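Local coordinates for dipeptide transport protein DPPA (Bacillus subtilis, PDB 1HI9) that hydrolyses N-terminal residues from peptides containing D-amino acids, working as a zinc-dependent aminopeptidase whose ten subunits enclose the active sites in a central chamber, at residues A[147-159]-A[165-177]. Residues are numbered along the deposited sequence; the frame is centred on the assembly and turned at random.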
loop_
_atom_site.group_PDB
_atom_site.type_symbol
_atom_site.label_atom_id
_atom_site.label_comp_id
_atom_site.label_asym_id
_atom_site.label_seq_id
_atom_site.Cartn_x
_atom_site.Cartn_y
_atom_site.Cartn_z
ATOM N N PRO A 147 10.500 -13.419 -48.025
ATOM C CA PRO A 147 10.958 -14.631 -47.342
ATOM C C PRO A 147 11.600 -14.363 -45.979
ATOM O O PRO A 147 12.241 -13.333 -45.769
ATOM C CB PRO A 147 11.954 -15.214 -48.332
ATOM C CG PRO A 147 12.594 -13.965 -48.902
ATOM C CD PRO A 147 11.406 -13.057 -49.133
ATOM N N VAL A 148 11.410 -15.302 -45.058
ATOM C CA VAL A 148 11.979 -15.198 -43.730
ATOM C C VAL A 148 13.365 -15.826 -43.843
ATOM O O VAL A 148 13.518 -17.048 -43.812
ATOM C CB VAL A 148 11.134 -15.970 -42.699
ATOM C CG1 VAL A 148 11.798 -15.931 -41.341
ATOM C CG2 VAL A 148 9.733 -15.371 -42.629
ATOM N N LEU A 149 14.376 -14.979 -43.985
ATOM C CA LEU A 149 15.743 -15.438 -44.157
ATOM C C LEU A 149 16.376 -16.059 -42.927
ATOM O O LEU A 149 17.127 -17.031 -43.027
ATOM C CB LEU A 149 16.614 -14.279 -44.639
ATOM C CG LEU A 149 16.108 -13.575 -45.898
ATOM C CD1 LEU A 149 17.106 -12.495 -46.325
ATOM C CD2 LEU A 149 15.922 -14.593 -47.018
ATOM N N MET A 150 16.072 -15.498 -41.764
ATOM C CA MET A 150 16.658 -15.977 -40.523
ATOM C C MET A 150 15.700 -15.869 -39.341
ATOM O O MET A 150 14.839 -14.991 -39.300
ATOM C CB MET A 150 17.917 -15.164 -40.224
ATOM C CG MET A 150 18.764 -15.679 -39.079
ATOM S SD MET A 150 20.115 -14.545 -38.752
ATOM C CE MET A 150 20.036 -14.414 -36.971
ATOM N N VAL A 151 15.872 -16.767 -38.382
ATOM C CA VAL A 151 15.070 -16.787 -37.171
ATOM C C VAL A 151 16.015 -17.121 -36.019
ATOM O O VAL A 151 16.691 -18.147 -36.053
ATOM C CB VAL A 151 13.950 -17.863 -37.247
ATOM C CG1 VAL A 151 13.227 -17.967 -35.911
ATOM C CG2 VAL A 151 12.949 -17.505 -38.342
ATOM N N ALA A 152 16.078 -16.244 -35.016
ATOM C CA ALA A 152 16.939 -16.460 -33.860
ATOM C C ALA A 152 16.109 -16.547 -32.589
ATOM O O ALA A 152 15.063 -15.905 -32.463
ATOM C CB ALA A 152 17.948 -15.339 -33.741
ATOM N N GLY A 153 16.583 -17.350 -31.647
ATOM C CA GLY A 153 15.881 -17.529 -30.391
ATOM C C GLY A 153 16.469 -18.745 -29.707
ATOM O O GLY A 153 17.669 -18.999 -29.824
ATOM N N ASP A 154 15.649 -19.500 -28.985
ATOM C CA ASP A 154 16.144 -20.699 -28.324
ATOM C C ASP A 154 16.174 -21.844 -29.342
ATOM O O ASP A 154 15.750 -21.679 -30.484
ATOM C CB ASP A 154 15.248 -21.074 -27.138
ATOM C CG ASP A 154 13.904 -21.665 -27.573
ATOM O OD1 ASP A 154 13.259 -21.107 -28.480
ATOM O OD2 ASP A 154 13.500 -22.677 -26.994
ATOM N N ASP A 155 16.674 -23.000 -28.922
ATOM C CA ASP A 155 16.762 -24.150 -29.803
ATOM C C ASP A 155 15.395 -24.609 -30.273
ATOM O O ASP A 155 15.273 -25.064 -31.398
ATOM C CB ASP A 155 17.489 -25.298 -29.101
ATOM C CG ASP A 155 16.737 -25.816 -27.868
ATOM O OD1 ASP A 155 16.365 -24.994 -26.991
ATOM O OD2 ASP A 155 16.540 -27.051 -27.786
ATOM N N ARG A 156 14.367 -24.485 -29.433
ATOM C CA ARG A 156 13.026 -24.920 -29.837
ATOM C C ARG A 156 12.388 -24.020 -30.893
ATOM O O ARG A 156 11.642 -24.494 -31.756
ATOM C CB ARG A 156 12.082 -25.014 -28.634
ATOM C CG ARG A 156 12.530 -25.956 -27.526
ATOM C CD ARG A 156 13.085 -27.298 -28.007
ATOM N NE ARG A 156 12.133 -28.118 -28.728
ATOM C CZ ARG A 156 11.962 -29.430 -28.594
ATOM N NH1 ARG A 156 12.676 -30.154 -27.733
ATOM N NH2 ARG A 156 11.059 -30.016 -29.361
ATOM N N ALA A 157 12.666 -22.722 -30.820
ATOM C CA ALA A 157 12.115 -21.783 -31.793
ATOM C C ALA A 157 12.794 -22.039 -33.123
ATOM O O ALA A 157 12.172 -21.946 -34.179
ATOM C CB ALA A 157 12.360 -20.344 -31.346
ATOM N N ALA A 158 14.080 -22.370 -33.063
ATOM C CA ALA A 158 14.845 -22.634 -34.271
ATOM C C ALA A 158 14.282 -23.866 -34.969
ATOM O O ALA A 158 14.081 -23.862 -36.174
ATOM C CB ALA A 158 16.318 -22.846 -33.923
ATOM N N LYS A 159 14.030 -24.912 -34.188
ATOM C CA LYS A 159 13.496 -26.164 -34.703
ATOM C C LYS A 159 12.130 -25.918 -35.322
ATOM O O LYS A 159 11.814 -26.440 -36.393
ATOM C CB LYS A 159 13.372 -27.176 -33.566
ATOM C CG LYS A 159 13.248 -28.627 -34.002
ATOM C CD LYS A 159 14.507 -29.082 -34.751
ATOM C CE LYS A 159 14.543 -30.602 -34.936
ATOM N NZ LYS A 159 14.623 -31.318 -33.622
ATOM N N ILE A 165 9.760 -23.381 -42.529
ATOM C CA ILE A 165 10.391 -22.693 -43.648
ATOM C C ILE A 165 11.640 -23.429 -44.138
ATOM O O ILE A 165 12.673 -23.447 -43.468
ATOM C CB ILE A 165 10.811 -21.270 -43.241
ATOM C CG1 ILE A 165 9.631 -20.546 -42.591
ATOM C CG2 ILE A 165 11.310 -20.507 -44.468
ATOM C CD1 ILE A 165 9.997 -19.208 -41.971
ATOM N N PRO A 166 11.562 -24.035 -45.326
ATOM C CA PRO A 166 12.696 -24.769 -45.899
ATOM C C PRO A 166 13.954 -23.915 -46.117
ATOM O O PRO A 166 13.882 -22.797 -46.636
ATOM C CB PRO A 166 12.131 -25.299 -47.214
ATOM C CG PRO A 166 10.651 -25.472 -46.902
ATOM C CD PRO A 166 10.354 -24.190 -46.153
ATOM N N ASN A 167 15.104 -24.458 -45.722
ATOM C CA ASN A 167 16.398 -23.792 -45.873
ATOM C C ASN A 167 16.581 -22.530 -45.042
ATOM O O ASN A 167 17.572 -21.818 -45.201
ATOM C CB ASN A 167 16.662 -23.448 -47.344
ATOM C CG ASN A 167 16.445 -24.626 -48.263
ATOM O OD1 ASN A 167 17.015 -25.697 -48.058
ATOM N ND2 ASN A 167 15.607 -24.440 -49.281
ATOM N N VAL A 168 15.636 -22.242 -44.159
ATOM C CA VAL A 168 15.747 -21.052 -43.334
ATOM C C VAL A 168 16.975 -21.167 -42.434
ATOM O O VAL A 168 17.344 -22.262 -42.013
ATOM C CB VAL A 168 14.494 -20.861 -42.448
ATOM C CG1 VAL A 168 14.388 -21.990 -41.429
ATOM C CG2 VAL A 168 14.559 -19.514 -41.745
ATOM N N THR A 169 17.624 -20.043 -42.159
ATOM C CA THR A 169 18.792 -20.048 -41.289
ATOM C C THR A 169 18.321 -19.754 -39.863
ATOM O O THR A 169 17.547 -18.824 -39.631
ATOM C CB THR A 169 19.818 -18.981 -41.717
ATOM O OG1 THR A 169 20.370 -19.331 -42.990
ATOM C CG2 THR A 169 20.945 -18.891 -40.703
ATOM N N THR A 170 18.783 -20.555 -38.912
ATOM C CA THR A 170 18.387 -20.364 -37.528
ATOM C C THR A 170 19.599 -20.168 -36.634
ATOM O O THR A 170 20.684 -20.690 -36.905
ATOM C CB THR A 170 17.570 -21.562 -37.000
ATOM O OG1 THR A 170 18.400 -22.723 -36.938
ATOM C CG2 THR A 170 16.385 -21.848 -37.920
ATOM N N ALA A 171 19.404 -19.410 -35.560
ATOM C CA ALA A 171 20.472 -19.137 -34.611
ATOM C C ALA A 171 19.953 -19.390 -33.202
ATOM O O ALA A 171 19.163 -18.612 -32.670
ATOM C CB ALA A 171 20.938 -17.697 -34.754
ATOM N N ALA A 172 20.404 -20.489 -32.609
ATOM C CA ALA A 172 19.989 -20.868 -31.268
ATOM C C ALA A 172 20.918 -20.252 -30.238
ATOM O O ALA A 172 21.934 -20.836 -29.876
ATOM C CB ALA A 172 19.981 -22.398 -31.131
ATOM N N VAL A 173 20.556 -19.076 -29.745
ATOM C CA VAL A 173 21.404 -18.392 -28.778
ATOM C C VAL A 173 21.375 -19.030 -27.398
ATOM O O VAL A 173 22.194 -18.709 -26.541
ATOM C CB VAL A 173 21.005 -16.906 -28.675
ATOM C CG1 VAL A 173 21.211 -16.227 -30.023
ATOM C CG2 VAL A 173 19.538 -16.782 -28.249
ATOM N N LYS A 174 20.426 -19.930 -27.172
ATOM C CA LYS A 174 20.348 -20.604 -25.885
ATOM C C LYS A 174 19.602 -21.931 -26.015
ATOM O O LYS A 174 18.828 -22.122 -26.949
ATOM C CB LYS A 174 19.657 -19.698 -24.851
ATOM C CG LYS A 174 18.280 -19.195 -25.267
ATOM C CD LYS A 174 17.708 -18.236 -24.241
ATOM C CE LYS A 174 16.401 -17.619 -24.730
ATOM N NZ LYS A 174 15.824 -16.616 -23.765
ATOM N N GLN A 175 19.850 -22.839 -25.076
ATOM C CA GLN A 175 19.213 -24.150 -25.067
ATOM C C GLN A 175 18.145 -24.218 -23.982
ATOM O O GLN A 175 18.399 -23.876 -22.826
ATOM C CB GLN A 175 20.242 -25.247 -24.795
ATOM C CG GLN A 175 21.350 -25.344 -25.815
ATOM C CD GLN A 175 20.856 -25.795 -27.170
ATOM O OE1 GLN A 175 20.169 -26.814 -27.280
ATOM N NE2 GLN A 175 21.218 -25.053 -28.214
ATOM N N THR A 176 16.950 -24.669 -24.357
ATOM C CA THR A 176 15.844 -24.779 -23.411
ATOM C C THR A 176 15.970 -26.007 -22.506
ATOM O O THR A 176 16.213 -27.110 -22.984
ATOM C CB THR A 176 14.500 -24.856 -24.163
ATOM O OG1 THR A 176 14.185 -23.570 -24.711
ATOM C CG2 THR A 176 13.387 -25.320 -23.232
ATOM N N ILE A 177 15.817 -25.803 -21.202
ATOM C CA ILE A 177 15.857 -26.894 -20.240
ATOM C C ILE A 177 14.441 -27.077 -19.668
ATOM O O ILE A 177 14.000 -28.203 -19.422
ATOM C CB ILE A 177 16.870 -26.614 -19.106
ATOM C CG1 ILE A 177 18.293 -26.602 -19.691
ATOM C CG2 ILE A 177 16.759 -27.683 -18.006
ATOM C CD1 ILE A 177 19.387 -26.265 -18.671
#
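Strands 148-152 and 169-173 are the two parallel arms of a beta-alpha-beta unit, their axes 17° apart, and the contact runs from their pairing to the turn that starts the connecting helix. Five backbone bonds alternate across the pair, from Thr169 N to Leu149 O at one end to Val173 N to Gly153 O (2.9 Å) at the other. On one face the CB atoms of Ala152 and Ala171 lie 3.9 Å apart; Met150 runs extended to SD and then bends, bringing CE to 4.1 Å from Ala171 CB, and helix 187-203 covers this face. The crossover helix 155-162 packs on the other, where Ala158 CB meets Thr170 CB at 3.6 Å; Thr170 OG1 itself bonds to Glu162.

Asp154 is the N-cap of that helix. Its OD1 accepts from Ala157 N (2.9 Å), which approaches 50° above the carboxylate plane, while OD2 takes the Thr176 hydroxyl, OG1 to OD2 2.5 Å, on its anti side and close to the plane. Thr176 OG1 also bonds to Val112 N. With an alanine in place of Asp154, Ala157 N would probably lose its side-chain cap and the Thr176 hydroxyl its carboxylate acceptor, leaving that hydroxyl freer to turn. Asp155 grips the same threonine by its backbone: Thr176 N reaches Asp155 OD1 at 2.7 Å in a nearly straight bond (165°), from above the carboxylate. Asp154 lies about 5 Å, side chain to side chain, from the zinc ligand His104, so the capped turn lies close to the dinuclear zinc site.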